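Local coordinates for protein oxidoreductase (Thermotoga maritima, PDB 1ZH8) that binds NADP in a Rossmann-fold domain and probably catalyses NADP-dependent oxidation or reduction at a CH-OH group, as in the GFO/IDH/MocA family, at residues 94-99 / 119-124; 101-106 / 134-139; 113-118 / 124-129; 72-77 / 86-91. All coordinates share one frame; numbering follows the deposited sequence.

From the N terminus, interaction 4 closes first, bringing helix 74-79 onto strand 85-88, and it is complete before the other three open. Interaction 1 then joins helix 95-104 to helix 119-131, while interaction 2 joins the end of helix 95-104 to strand 136-139; their segments alternate along the chain, so the two contacts cross. Interaction 3, between loop 113-118 and helix 119-131, is nested inside the loop closed by interaction 2 and crosses interaction 1, with which it shares K124. Interactions 2 and 4 bring helices onto strands of the parallel Rossmann sheet, 1 joins two helices beside it, and 3 anchors the loop after strand 108-112. Interactions 1, 3 and 4 also reach NADP.

Interaction 1 of 4, residues 94-99 / 119-124; sequences LNLPFI and VETGKK. With NAP (NADP nicotinamide-adenine-dinucleotide phosphate), chain D.
With CG anti to the backbone N (chi1 172°), the side chain of L96 is carried out from helix 95-104 toward helix 119-131, and both of its methyls take part there. T121 answers with the same kind of torsion: its CG2 lies anti to the backbone N, so the methyl and not the hydroxyl faces the leucine. The resulting methyl-to-methyl approach, L96 CD2 to T121 CG2, is 3.6 Å. The other branch, L96 CD1, rests 3.8 Å from K124 CB, at the root of the lysine chain, which CD2 also reaches; farther out, bends at chi3 and chi4 carry the amine off from L96. No hydrogen bond links the two segments, and the contact is apolar, at the surface. The methyl of T121 thus meets L96 while its hydroxyl bonds to OD1 of D118, the N-cap residue of the same helix. Just before helix 95-104, L94 CD1 comes within 3.5 Å of N6A of NADP, so this segment meets the adenine as well as the neighbouring helix. L96 also touches V125 and L128 farther along helix 119-131, I99 packs on V109 and C111 of strand 108-112, and V119 leans on L317 and A321 of helix 313-329, which places helix 119-131 between helices 95-104 and 313-329.

Interaction 2 of 4, residues 101-106 / 134-139; sequences KALRKG and KTVYIA. With EDO (1,2-ethanediol), chain G.
L103 and V136 meet at about a right angle, whereas L103 and K134 run past each other in opposite directions; these two orientations set the apolar part of the contact. L103 CD2 serves both, lying 3.8 Å from V136 CG2 and equally 3.8 Å from K134 CB, and its other methyl, CD1, stays close to the same valine branch at 4.0 Å. K134 folds back rather than extending: bends at chi2 (-52°) and chi3 (-69°) lay its CG and CD over the backbone of G106, until CE is 3.2 Å from G106 O. G106, the first residue to leave helical geometry, closes the end of helix 95-104 in a Schellman motif, with positive phi (69°) and its N bonded to L103 O at 3.0 Å. In the Rossmann fold this is the turn from helix 95-104 into strand 108-112, and it abuts the start of strand 136-139, an outermost strand of the parallel sheet within the chain. Without the long aliphatic arm, an alanine in place of K134 would probably leave the carbonyl of G106 and the helix-end turn without their cover, although the CB contact with L103 could remain. Segment 134-139 is tied to strand 108-112 by backbone hydrogen bonds of T135 and Y137 with V109. T135 OG1 lies 3.0 Å from O2 of a 1,2-ethanediol, probably from the crystallisation liquor, which is also hydrogen-bonded to E133 O and V302 O.

Interaction 3 of 4, residues 113-118 / 124-129; sequences KPISTD and KVVELS. With NAP (NADP nicotinamide-adenine-dinucleotide phosphate), chain D.
I115 reaches across to helix 119-131 with its longer branch, which can be followed from CB outward. CG1, anti to the backbone N (chi1 -172°), meets V125 CG1 at 3.8 Å. CD1, at the tip, lies against V125 CG1 and also reaches V126 CG2, at 3.9 Å. The isoleucine and V125 lie antiparallel alongside one another, while V126 stands roughly perpendicular to I115. A316 and L320 of helix 313-329 also touch I115. Two residues earlier, after strand 108-112, K113 binds NADP twice: its carbonyl O accepts from O2D at 2.6 Å, and its NZ donates to that same oxygen at 3.3 Å. K113 CD also packs 3.6 Å from C2N of the nicotinamide. NZ has a further partner in the salt bridge to D198. A methionine in place of K113 would probably leave D198 without this partner and O2D with one bond fewer. The loop is thus held by two chemistries: polar groups of K113 on the nicotinamide ribose, apolar branches of I115 on the helix.

Interaction 4 of 4, residues 72-77 / 86-91; sequences DSYEEL and VDLTLP. With NAP (NADP nicotinamide-adenine-dinucleotide phosphate), chain D.
Helix 74-79 packs against strand 85-88 of the parallel Rossmann sheet, and the contact lies just before a loop that contributes T89, L90 and P91 to the NADP pocket. S73 is the N-cap residue just before the helix, and its OG accepts from E76 N at 3.3 Å with an N-H...O angle of 149°. One turn on, L77 CD2 meets V86 CG1 at 3.7 Å, the two side chains lying side by side and pointing opposite ways. Y74 stands roughly perpendicular to both V86 and L88. V86 CG2 comes up at the edge of the tyrosine ring, near its plane, 3.9 Å from Y74 OH, and L88 CD2 approaches obliquely at 4.1 Å from Y74 CE1. The ring is put there by CG lying anti to the backbone N (chi1 173°), which turns it in toward the strand. Its hydroxyl, amid these methyls, is hydrogen-bonded to F98 O, and its ring stacks with that of F98 on helix 95-104. Past the strand, L90 O accepts from O3D of NADP at 2.8 Å, L90 CD2 lies 3.4 Å from N3A of the adenine, and P91 CD is 3.6 Å from C8A. The chemistry is therefore split along 86-91: aliphatic branches of V86 and L88 pack on Y74, with V86 also against L77, the tyrosine's hydroxyl is satisfied by a backbone carbonyl, and beyond the strand a carbonyl and two apolar side chains receive the cofactor.

Interaction 1 of 4, residues 94-99 / 119-124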
# COMPACT_ATOMS: atom_id res chain seq x y z
N LEU A 94 16.70 2.51 28.52
CA LEU A 94 18.01 2.69 29.15
C LEU A 94 19.09 3.26 28.24
O LEU A 94 20.11 3.72 28.76
CB LEU A 94 18.50 1.38 29.79
CG LEU A 94 17.61 0.73 30.85
CD1 LEU A 94 18.22 -0.60 31.28
CD2 LEU A 94 17.31 1.66 32.07
N ASN A 95 18.90 3.24 26.92
CA ASN A 95 19.93 3.75 25.99
C ASN A 95 20.47 5.10 26.40
O ASN A 95 21.67 5.21 26.72
CB ASN A 95 19.43 3.79 24.54
CG ASN A 95 19.07 2.40 24.00
OD1 ASN A 95 19.22 1.39 24.70
ND2 ASN A 95 18.58 2.34 22.76
N LEU A 96 19.61 6.12 26.42
CA LEU A 96 20.06 7.49 26.74
C LEU A 96 20.90 7.57 28.04
O LEU A 96 22.08 7.89 27.96
CB LEU A 96 18.90 8.52 26.75
CG LEU A 96 19.26 9.93 27.27
CD1 LEU A 96 20.32 10.62 26.41
CD2 LEU A 96 18.04 10.83 27.42
N PRO A 97 20.31 7.26 29.21
CA PRO A 97 21.14 7.44 30.42
C PRO A 97 22.44 6.63 30.41
O PRO A 97 23.45 7.11 30.92
CB PRO A 97 20.22 7.01 31.58
CG PRO A 97 19.13 6.23 30.95
CD PRO A 97 18.95 6.78 29.55
N PHE A 98 22.42 5.44 29.80
CA PHE A 98 23.61 4.57 29.81
C PHE A 98 24.69 5.05 28.83
O PHE A 98 25.89 4.98 29.14
CB PHE A 98 23.23 3.11 29.56
CG PHE A 98 22.78 2.38 30.79
CD1 PHE A 98 22.01 3.01 31.77
CD2 PHE A 98 23.13 1.03 30.98
CE1 PHE A 98 21.61 2.31 32.93
CE2 PHE A 98 22.72 0.33 32.09
CZ PHE A 98 21.96 0.96 33.08
N ILE A 99 24.27 5.55 27.68
CA ILE A 99 25.20 6.19 26.74
C ILE A 99 25.89 7.37 27.43
O ILE A 99 27.11 7.50 27.38
CB ILE A 99 24.50 6.61 25.43
CG1 ILE A 99 24.17 5.36 24.59
CG2 ILE A 99 25.36 7.64 24.64
CD1 ILE A 99 23.15 5.59 23.46
N VAL A 119 11.55 10.30 19.46
CA VAL A 119 12.45 11.28 18.84
C VAL A 119 12.97 12.38 19.78
O VAL A 119 14.15 12.70 19.71
CB VAL A 119 11.86 11.87 17.53
CG1 VAL A 119 12.76 12.96 16.99
CG2 VAL A 119 11.73 10.77 16.50
N GLU A 120 12.13 12.95 20.65
CA GLU A 120 12.68 13.92 21.61
C GLU A 120 13.80 13.35 22.50
O GLU A 120 14.78 14.04 22.78
CB GLU A 120 11.58 14.64 22.44
CG GLU A 120 10.81 13.78 23.45
CD GLU A 120 9.88 14.60 24.36
OE1 GLU A 120 10.00 15.84 24.41
OE2 GLU A 120 9.04 13.99 25.05
N THR A 121 13.68 12.08 22.88
CA THR A 121 14.71 11.45 23.69
C THR A 121 15.90 11.07 22.82
O THR A 121 17.06 11.20 23.25
CB THR A 121 14.19 10.20 24.43
OG1 THR A 121 12.91 10.48 24.99
CG2 THR A 121 15.10 9.85 25.56
N GLY A 122 15.59 10.61 21.60
CA GLY A 122 16.62 10.30 20.60
C GLY A 122 17.54 11.49 20.34
O GLY A 122 18.76 11.31 20.27
N LYS A 123 16.96 12.69 20.22
CA LYS A 123 17.74 13.91 19.97
C LYS A 123 18.78 14.15 21.04
O LYS A 123 19.81 14.75 20.76
CB LYS A 123 16.87 15.14 19.89
CG LYS A 123 16.20 15.42 18.58
CD LYS A 123 15.15 16.52 18.84
CE LYS A 123 14.20 16.70 17.68
NZ LYS A 123 13.29 17.88 17.90
N LYS A 124 18.51 13.69 22.26
CA LYS A 124 19.48 13.89 23.36
C LYS A 124 20.67 12.94 23.19
O LYS A 124 21.80 13.30 23.53
CB LYS A 124 18.84 13.75 24.74
CG LYS A 124 17.81 14.82 25.07
CD LYS A 124 17.31 14.71 26.53
CE LYS A 124 15.76 14.78 26.68
NZ LYS A 124 15.21 16.17 26.88
PA NAP D . 16.01 -8.88 26.59
O1A NAP D . 16.14 -10.34 26.35
O2A NAP D . 14.96 -8.53 27.56
O5B NAP D . 17.45 -8.31 27.00
C5B NAP D . 17.57 -7.20 27.87
C4B NAP D . 18.64 -7.52 28.88
O4B NAP D . 18.96 -6.36 29.64
C3B NAP D . 18.19 -8.58 29.88
O3B NAP D . 19.34 -9.33 30.16
C2B NAP D . 17.80 -7.72 31.08
O2B NAP D . 17.64 -8.23 32.39
C1B NAP D . 18.91 -6.69 31.02
N9A NAP D . 18.57 -5.52 31.83
C8A NAP D . 17.32 -4.99 32.08
N7A NAP D . 17.48 -3.90 32.86
C5A NAP D . 18.81 -3.74 33.12
C6A NAP D . 19.53 -2.81 33.86
N6A NAP D . 18.91 -1.84 34.52
N1A NAP D . 20.90 -2.90 33.93
C2A NAP D . 21.54 -3.92 33.27
N3A NAP D . 20.84 -4.84 32.54
C4A NAP D . 19.50 -4.75 32.47
O3 NAP D . 15.66 -8.15 25.21
PN NAP D . 16.55 -8.27 23.87
O1N NAP D . 17.90 -8.88 24.08
O2N NAP D . 15.57 -8.80 22.94
O5D NAP D . 16.82 -6.74 23.45
C5D NAP D . 17.84 -5.93 23.99
C4D NAP D . 18.22 -4.86 22.97
O4D NAP D . 18.62 -5.50 21.76
C3D NAP D . 17.03 -3.97 22.63
O3D NAP D . 17.42 -2.62 22.51
C2D NAP D . 16.54 -4.47 21.29
O2D NAP D . 15.95 -3.45 20.51
C1D NAP D . 17.83 -5.01 20.69
N1N NAP D . 17.54 -6.06 19.71
C2N NAP D . 17.98 -5.89 18.43
C3N NAP D . 17.72 -6.86 17.45
C7N NAP D . 18.39 -6.77 16.10
O7N NAP D . 18.05 -7.77 15.17
N7N NAP D . 19.28 -5.80 15.81
C4N NAP D . 17.01 -8.01 17.80
C5N NAP D . 16.58 -8.19 19.12
C6N NAP D . 16.85 -7.20 20.08
P2B NAP D . 18.12 -9.60 33.10
O1X NAP D . 19.53 -9.48 33.63
O2X NAP D . 18.07 -10.76 32.14
O3X NAP D . 17.14 -9.78 34.24

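Interaction 2 of 4, residues 101-106 / 134-139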
# COMPACT_ATOMS: atom_id res chain seq x y z
N LYS A 101 26.34 7.87 30.62
CA LYS A 101 27.26 7.39 31.65
C LYS A 101 28.59 6.98 31.00
O LYS A 101 29.66 7.35 31.47
CB LYS A 101 26.66 6.25 32.47
CG LYS A 101 25.83 6.71 33.66
CD LYS A 101 24.76 5.68 34.06
CE LYS A 101 23.76 6.29 35.06
NZ LYS A 101 22.50 5.49 35.20
N ALA A 102 28.52 6.25 29.88
CA ALA A 102 29.72 5.79 29.20
C ALA A 102 30.60 6.96 28.71
O ALA A 102 31.82 6.97 28.92
CB ALA A 102 29.35 4.88 28.05
N LEU A 103 29.98 7.95 28.07
CA LEU A 103 30.72 9.09 27.55
C LEU A 103 31.33 9.91 28.67
O LEU A 103 32.45 10.42 28.52
CB LEU A 103 29.86 9.97 26.65
CG LEU A 103 29.18 9.32 25.44
CD1 LEU A 103 28.39 10.38 24.72
CD2 LEU A 103 30.14 8.62 24.47
N ARG A 104 30.62 10.03 29.79
CA ARG A 104 31.16 10.72 30.97
C ARG A 104 32.43 10.08 31.53
O ARG A 104 33.28 10.78 32.08
CB ARG A 104 30.12 10.84 32.08
CG ARG A 104 29.16 11.97 31.90
CD ARG A 104 28.20 12.03 33.04
NE ARG A 104 27.47 13.29 33.05
CZ ARG A 104 27.92 14.43 33.58
NH1 ARG A 104 29.11 14.49 34.17
NH2 ARG A 104 27.16 15.51 33.53
N LYS A 105 32.53 8.76 31.38
CA LYS A 105 33.72 8.00 31.78
C LYS A 105 34.79 7.89 30.69
O LYS A 105 35.81 7.25 30.90
CB LYS A 105 33.33 6.61 32.28
CG LYS A 105 33.51 6.42 33.79
CD LYS A 105 32.47 7.17 34.62
CE LYS A 105 32.80 7.14 36.11
NZ LYS A 105 34.11 7.79 36.48
N GLY A 106 34.54 8.50 29.53
CA GLY A 106 35.44 8.38 28.38
C GLY A 106 35.48 6.99 27.75
O GLY A 106 36.54 6.48 27.45
N LYS A 134 34.39 10.48 22.01
CA LYS A 134 34.21 9.04 21.94
C LYS A 134 33.13 8.70 20.90
O LYS A 134 32.32 9.55 20.55
CB LYS A 134 33.79 8.51 23.31
CG LYS A 134 34.60 9.05 24.48
CD LYS A 134 36.12 8.90 24.33
CE LYS A 134 36.57 7.46 24.40
NZ LYS A 134 38.04 7.42 24.67
N THR A 135 33.13 7.47 20.41
CA THR A 135 32.15 7.06 19.41
C THR A 135 30.86 6.56 20.07
O THR A 135 30.90 5.73 20.98
CB THR A 135 32.69 5.93 18.50
OG1 THR A 135 33.88 6.38 17.83
CG2 THR A 135 31.63 5.51 17.46
N VAL A 136 29.72 7.10 19.60
CA VAL A 136 28.43 6.45 19.80
C VAL A 136 28.01 5.81 18.48
O VAL A 136 27.89 6.47 17.45
CB VAL A 136 27.32 7.40 20.29
CG1 VAL A 136 26.00 6.61 20.51
CG2 VAL A 136 27.75 8.08 21.57
N TYR A 137 27.78 4.49 18.53
CA TYR A 137 27.44 3.72 17.37
C TYR A 137 26.11 3.02 17.66
O TYR A 137 26.05 2.19 18.55
CB TYR A 137 28.54 2.71 17.11
CG TYR A 137 28.44 2.03 15.77
CD1 TYR A 137 27.45 1.06 15.53
CD2 TYR A 137 29.34 2.32 14.76
CE1 TYR A 137 27.35 0.43 14.29
CE2 TYR A 137 29.26 1.68 13.53
CZ TYR A 137 28.26 0.74 13.30
OH TYR A 137 28.18 0.13 12.09
N ILE A 138 25.04 3.39 16.93
CA ILE A 138 23.75 2.70 17.08
C ILE A 138 23.70 1.59 16.06
O ILE A 138 23.80 1.84 14.84
CB ILE A 138 22.51 3.59 16.86
CG1 ILE A 138 22.61 4.90 17.65
CG2 ILE A 138 21.24 2.79 17.25
CD1 ILE A 138 22.81 4.73 19.20
N ALA A 139 23.54 0.38 16.57
CA ALA A 139 23.79 -0.84 15.80
C ALA A 139 22.54 -1.23 15.03
O ALA A 139 21.71 -2.06 15.48
CB ALA A 139 24.25 -1.98 16.75
C1 EDO G . 37.86 8.06 17.24
O1 EDO G . 38.16 6.90 18.03
C2 EDO G . 36.41 8.49 17.48
O2 EDO G . 36.02 8.28 18.84

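Interaction 3 of 4, residues 113-118 / 124-129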
# COMPACT_ATOMS: atom_id res chain seq x y z
N LYS A 113 19.58 -0.73 18.36
CA LYS A 113 18.41 0.02 17.94
C LYS A 113 17.24 -0.40 18.83
O LYS A 113 17.31 -1.45 19.46
CB LYS A 113 18.09 -0.27 16.47
CG LYS A 113 18.30 -1.73 16.00
CD LYS A 113 17.44 -2.78 16.75
CE LYS A 113 15.97 -2.58 16.51
NZ LYS A 113 15.12 -3.43 17.36
N PRO A 114 16.17 0.41 18.90
CA PRO A 114 16.07 1.79 18.39
C PRO A 114 17.00 2.72 19.16
O PRO A 114 17.33 2.43 20.32
CB PRO A 114 14.60 2.16 18.66
CG PRO A 114 13.88 0.79 18.87
CD PRO A 114 14.91 -0.07 19.50
N ILE A 115 17.41 3.83 18.53
CA ILE A 115 18.22 4.82 19.21
C ILE A 115 17.67 5.15 20.61
O ILE A 115 18.43 5.19 21.57
CB ILE A 115 18.44 6.09 18.35
CG1 ILE A 115 19.47 7.01 19.01
CG2 ILE A 115 17.13 6.82 18.08
CD1 ILE A 115 19.67 8.35 18.28
N SER A 116 16.36 5.38 20.73
CA SER A 116 15.71 5.64 22.02
C SER A 116 14.21 5.39 21.92
O SER A 116 13.75 4.83 20.94
CB SER A 116 15.99 7.06 22.52
OG SER A 116 15.56 7.19 23.86
N THR A 117 13.45 5.82 22.93
CA THR A 117 12.05 5.45 23.05
C THR A 117 11.17 6.28 22.12
O THR A 117 10.05 5.87 21.79
CB THR A 117 11.54 5.69 24.49
OG1 THR A 117 11.83 7.04 24.86
CG2 THR A 117 12.24 4.75 25.48
N ASP A 118 11.69 7.44 21.73
CA ASP A 118 10.99 8.40 20.87
C ASP A 118 12.00 9.45 20.36
O ASP A 118 13.15 9.49 20.81
CB ASP A 118 9.86 9.10 21.64
CG ASP A 118 10.32 9.62 22.99
OD1 ASP A 118 11.07 10.61 23.00
OD2 ASP A 118 9.97 9.02 24.03
N LYS A 124 18.51 13.69 22.26
CA LYS A 124 19.48 13.89 23.36
C LYS A 124 20.67 12.94 23.19
O LYS A 124 21.80 13.30 23.53
CB LYS A 124 18.84 13.75 24.74
CG LYS A 124 17.81 14.82 25.07
CD LYS A 124 17.31 14.71 26.53
CE LYS A 124 15.76 14.78 26.68
NZ LYS A 124 15.21 16.17 26.88
N VAL A 125 20.42 11.74 22.66
CA VAL A 125 21.49 10.82 22.35
C VAL A 125 22.37 11.46 21.27
O VAL A 125 23.60 11.47 21.37
CB VAL A 125 20.95 9.47 21.84
CG1 VAL A 125 22.08 8.62 21.26
CG2 VAL A 125 20.19 8.75 22.96
N VAL A 126 21.73 12.02 20.26
CA VAL A 126 22.46 12.64 19.17
C VAL A 126 23.36 13.76 19.65
O VAL A 126 24.53 13.80 19.29
CB VAL A 126 21.54 13.14 18.04
CG1 VAL A 126 22.34 13.92 17.02
CG2 VAL A 126 20.80 11.96 17.40
N GLU A 127 22.84 14.67 20.48
CA GLU A 127 23.67 15.78 20.94
C GLU A 127 24.85 15.39 21.86
O GLU A 127 25.90 16.02 21.79
CB GLU A 127 22.86 16.99 21.44
CG GLU A 127 21.94 16.76 22.64
CD GLU A 127 21.64 18.06 23.44
OE1 GLU A 127 22.54 18.93 23.53
OE2 GLU A 127 20.51 18.20 23.99
N LEU A 128 24.68 14.34 22.66
CA LEU A 128 25.78 13.78 23.47
C LEU A 128 26.84 13.17 22.57
O LEU A 128 28.04 13.30 22.82
CB LEU A 128 25.29 12.70 24.44
CG LEU A 128 24.37 13.03 25.63
CD1 LEU A 128 23.82 11.73 26.21
CD2 LEU A 128 25.07 13.87 26.71
N SER A 129 26.38 12.48 21.53
CA SER A 129 27.23 11.94 20.50
C SER A 129 28.08 13.02 19.83
O SER A 129 29.31 12.88 19.72
CB SER A 129 26.37 11.26 19.45
OG SER A 129 27.16 10.90 18.35
PA NAP D . 16.01 -8.88 26.59
O1A NAP D . 16.14 -10.34 26.35
O2A NAP D . 14.96 -8.53 27.56
O5B NAP D . 17.45 -8.31 27.00
C5B NAP D . 17.57 -7.20 27.87
C4B NAP D . 18.64 -7.52 28.88
O4B NAP D . 18.96 -6.36 29.64
C3B NAP D . 18.19 -8.58 29.88
O3B NAP D . 19.34 -9.33 30.16
C2B NAP D . 17.80 -7.72 31.08
O2B NAP D . 17.64 -8.23 32.39
C1B NAP D . 18.91 -6.69 31.02
N9A NAP D . 18.57 -5.52 31.83
C8A NAP D . 17.32 -4.99 32.08
N7A NAP D . 17.48 -3.90 32.86
C5A NAP D . 18.81 -3.74 33.12
C6A NAP D . 19.53 -2.81 33.86
N6A NAP D . 18.91 -1.84 34.52
N1A NAP D . 20.90 -2.90 33.93
C2A NAP D . 21.54 -3.92 33.27
N3A NAP D . 20.84 -4.84 32.54
C4A NAP D . 19.50 -4.75 32.47
O3 NAP D . 15.66 -8.15 25.21
PN NAP D . 16.55 -8.27 23.87
O1N NAP D . 17.90 -8.88 24.08
O2N NAP D . 15.57 -8.80 22.94
O5D NAP D . 16.82 -6.74 23.45
C5D NAP D . 17.84 -5.93 23.99
C4D NAP D . 18.22 -4.86 22.97
O4D NAP D . 18.62 -5.50 21.76
C3D NAP D . 17.03 -3.97 22.63
O3D NAP D . 17.42 -2.62 22.51
C2D NAP D . 16.54 -4.47 21.29
O2D NAP D . 15.95 -3.45 20.51
C1D NAP D . 17.83 -5.01 20.69
N1N NAP D . 17.54 -6.06 19.71
C2N NAP D . 17.98 -5.89 18.43
C3N NAP D . 17.72 -6.86 17.45
C7N NAP D . 18.39 -6.77 16.10
O7N NAP D . 18.05 -7.77 15.17
N7N NAP D . 19.28 -5.80 15.81
C4N NAP D . 17.01 -8.01 17.80
C5N NAP D . 16.58 -8.19 19.12
C6N NAP D . 16.85 -7.20 20.08
P2B NAP D . 18.12 -9.60 33.10
O1X NAP D . 19.53 -9.48 33.63
O2X NAP D . 18.07 -10.76 32.14
O3X NAP D . 17.14 -9.78 34.24

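Interaction 4 of 4, residues 72-77 / 86-91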
# COMPACT_ATOMS: atom_id res chain seq x y z
N ASP A 72 28.19 -6.35 39.53
CA ASP A 72 26.83 -6.13 40.02
C ASP A 72 26.19 -4.89 39.39
O ASP A 72 24.97 -4.80 39.30
CB ASP A 72 26.83 -6.02 41.55
CG ASP A 72 27.15 -7.36 42.24
OD1 ASP A 72 26.82 -8.43 41.67
OD2 ASP A 72 27.71 -7.34 43.36
N SER A 73 27.00 -3.93 38.95
CA SER A 73 26.46 -2.74 38.32
C SER A 73 27.31 -2.23 37.16
O SER A 73 28.53 -2.38 37.12
CB SER A 73 26.24 -1.62 39.37
OG SER A 73 27.44 -0.93 39.62
N TYR A 74 26.62 -1.59 36.23
CA TYR A 74 27.21 -0.98 35.06
C TYR A 74 28.18 0.12 35.42
O TYR A 74 29.25 0.25 34.80
CB TYR A 74 26.07 -0.40 34.25
CG TYR A 74 26.44 0.43 33.06
CD1 TYR A 74 27.21 -0.09 32.03
CD2 TYR A 74 25.94 1.71 32.93
CE1 TYR A 74 27.50 0.67 30.90
CE2 TYR A 74 26.22 2.49 31.81
CZ TYR A 74 27.00 1.96 30.81
OH TYR A 74 27.28 2.73 29.71
N GLU A 75 27.80 0.94 36.42
CA GLU A 75 28.63 2.06 36.87
C GLU A 75 29.98 1.54 37.35
O GLU A 75 31.00 2.21 37.14
CB GLU A 75 27.95 2.86 38.00
CG GLU A 75 26.71 3.67 37.60
CD GLU A 75 25.44 2.83 37.45
OE1 GLU A 75 25.47 1.60 37.70
OE2 GLU A 75 24.39 3.39 37.07
N GLU A 76 29.99 0.36 37.98
CA GLU A 76 31.24 -0.23 38.47
C GLU A 76 32.06 -0.74 37.30
O GLU A 76 33.29 -0.56 37.27
CB GLU A 76 31.02 -1.35 39.50
CG GLU A 76 32.34 -1.90 40.08
CD GLU A 76 32.18 -2.99 41.17
OE1 GLU A 76 31.06 -3.53 41.35
OE2 GLU A 76 33.19 -3.31 41.84
N LEU A 77 31.39 -1.38 36.35
CA LEU A 77 32.05 -1.85 35.14
C LEU A 77 32.76 -0.70 34.47
O LEU A 77 33.92 -0.82 34.11
CB LEU A 77 31.03 -2.45 34.20
CG LEU A 77 31.52 -3.04 32.88
CD1 LEU A 77 30.71 -4.30 32.58
CD2 LEU A 77 31.36 -2.02 31.80
N VAL A 86 31.71 -0.27 25.50
CA VAL A 86 30.67 -1.10 26.04
C VAL A 86 29.62 -1.37 24.97
O VAL A 86 29.41 -0.57 24.04
CB VAL A 86 30.05 -0.50 27.34
CG1 VAL A 86 31.12 -0.41 28.47
CG2 VAL A 86 29.43 0.88 27.09
N ASP A 87 29.00 -2.54 25.07
CA ASP A 87 27.94 -2.94 24.17
C ASP A 87 26.63 -3.00 24.94
O ASP A 87 26.50 -3.81 25.87
CB ASP A 87 28.31 -4.30 23.56
CG ASP A 87 27.26 -4.83 22.60
OD1 ASP A 87 26.46 -4.01 22.08
OD2 ASP A 87 27.25 -6.07 22.36
N LEU A 88 25.68 -2.16 24.58
CA LEU A 88 24.43 -2.11 25.32
C LEU A 88 23.34 -2.86 24.57
O LEU A 88 22.97 -2.49 23.45
CB LEU A 88 23.99 -0.66 25.59
CG LEU A 88 25.08 0.34 26.00
CD1 LEU A 88 24.54 1.80 26.08
CD2 LEU A 88 25.73 -0.08 27.30
N THR A 89 22.86 -3.93 25.19
CA THR A 89 21.73 -4.70 24.66
C THR A 89 20.63 -4.70 25.71
O THR A 89 20.35 -5.72 26.35
CB THR A 89 22.15 -6.14 24.30
OG1 THR A 89 23.04 -6.63 25.31
CG2 THR A 89 22.88 -6.15 22.95
N LEU A 90 20.00 -3.54 25.87
CA LEU A 90 19.13 -3.26 27.00
C LEU A 90 17.73 -2.92 26.54
O LEU A 90 17.51 -2.68 25.34
CB LEU A 90 19.68 -2.06 27.76
CG LEU A 90 21.07 -2.30 28.33
CD1 LEU A 90 21.71 -0.98 28.66
CD2 LEU A 90 20.95 -3.15 29.55
N PRO A 91 16.79 -2.87 27.51
CA PRO A 91 15.51 -2.22 27.25
C PRO A 91 15.79 -0.81 26.74
O PRO A 91 16.59 -0.07 27.33
CB PRO A 91 14.86 -2.17 28.64
CG PRO A 91 15.44 -3.32 29.37
CD PRO A 91 16.86 -3.43 28.87
PA NAP D . 16.01 -8.88 26.59
O1A NAP D . 16.14 -10.34 26.35
O2A NAP D . 14.96 -8.53 27.56
O5B NAP D . 17.45 -8.31 27.00
C5B NAP D . 17.57 -7.20 27.87
C4B NAP D . 18.64 -7.52 28.88
O4B NAP D . 18.96 -6.36 29.64
C3B NAP D . 18.19 -8.58 29.88
O3B NAP D . 19.34 -9.33 30.16
C2B NAP D . 17.80 -7.72 31.08
O2B NAP D . 17.64 -8.23 32.39
C1B NAP D . 18.91 -6.69 31.02
N9A NAP D . 18.57 -5.52 31.83
C8A NAP D . 17.32 -4.99 32.08
N7A NAP D . 17.48 -3.90 32.86
C5A NAP D . 18.81 -3.74 33.12
C6A NAP D . 19.53 -2.81 33.86
N6A NAP D . 18.91 -1.84 34.52
N1A NAP D . 20.90 -2.90 33.93
C2A NAP D . 21.54 -3.92 33.27
N3A NAP D . 20.84 -4.84 32.54
C4A NAP D . 19.50 -4.75 32.47
O3 NAP D . 15.66 -8.15 25.21
PN NAP D . 16.55 -8.27 23.87
O1N NAP D . 17.90 -8.88 24.08
O2N NAP D . 15.57 -8.80 22.94
O5D NAP D . 16.82 -6.74 23.45
C5D NAP D . 17.84 -5.93 23.99
C4D NAP D . 18.22 -4.86 22.97
O4D NAP D . 18.62 -5.50 21.76
C3D NAP D . 17.03 -3.97 22.63
O3D NAP D . 17.42 -2.62 22.51
C2D NAP D . 16.54 -4.47 21.29
O2D NAP D . 15.95 -3.45 20.51
C1D NAP D . 17.83 -5.01 20.69
N1N NAP D . 17.54 -6.06 19.71
C2N NAP D . 17.98 -5.89 18.43
C3N NAP D . 17.72 -6.86 17.45
C7N NAP D . 18.39 -6.77 16.10
O7N NAP D . 18.05 -7.77 15.17
N7N NAP D . 19.28 -5.80 15.81
C4N NAP D . 17.01 -8.01 17.80
C5N NAP D . 16.58 -8.19 19.12
C6N NAP D . 16.85 -7.20 20.08
P2B NAP D . 18.12 -9.60 33.10
O1X NAP D . 19.53 -9.48 33.63
O2X NAP D . 18.07 -10.76 32.14
O3X NAP D . 17.14 -9.78 34.24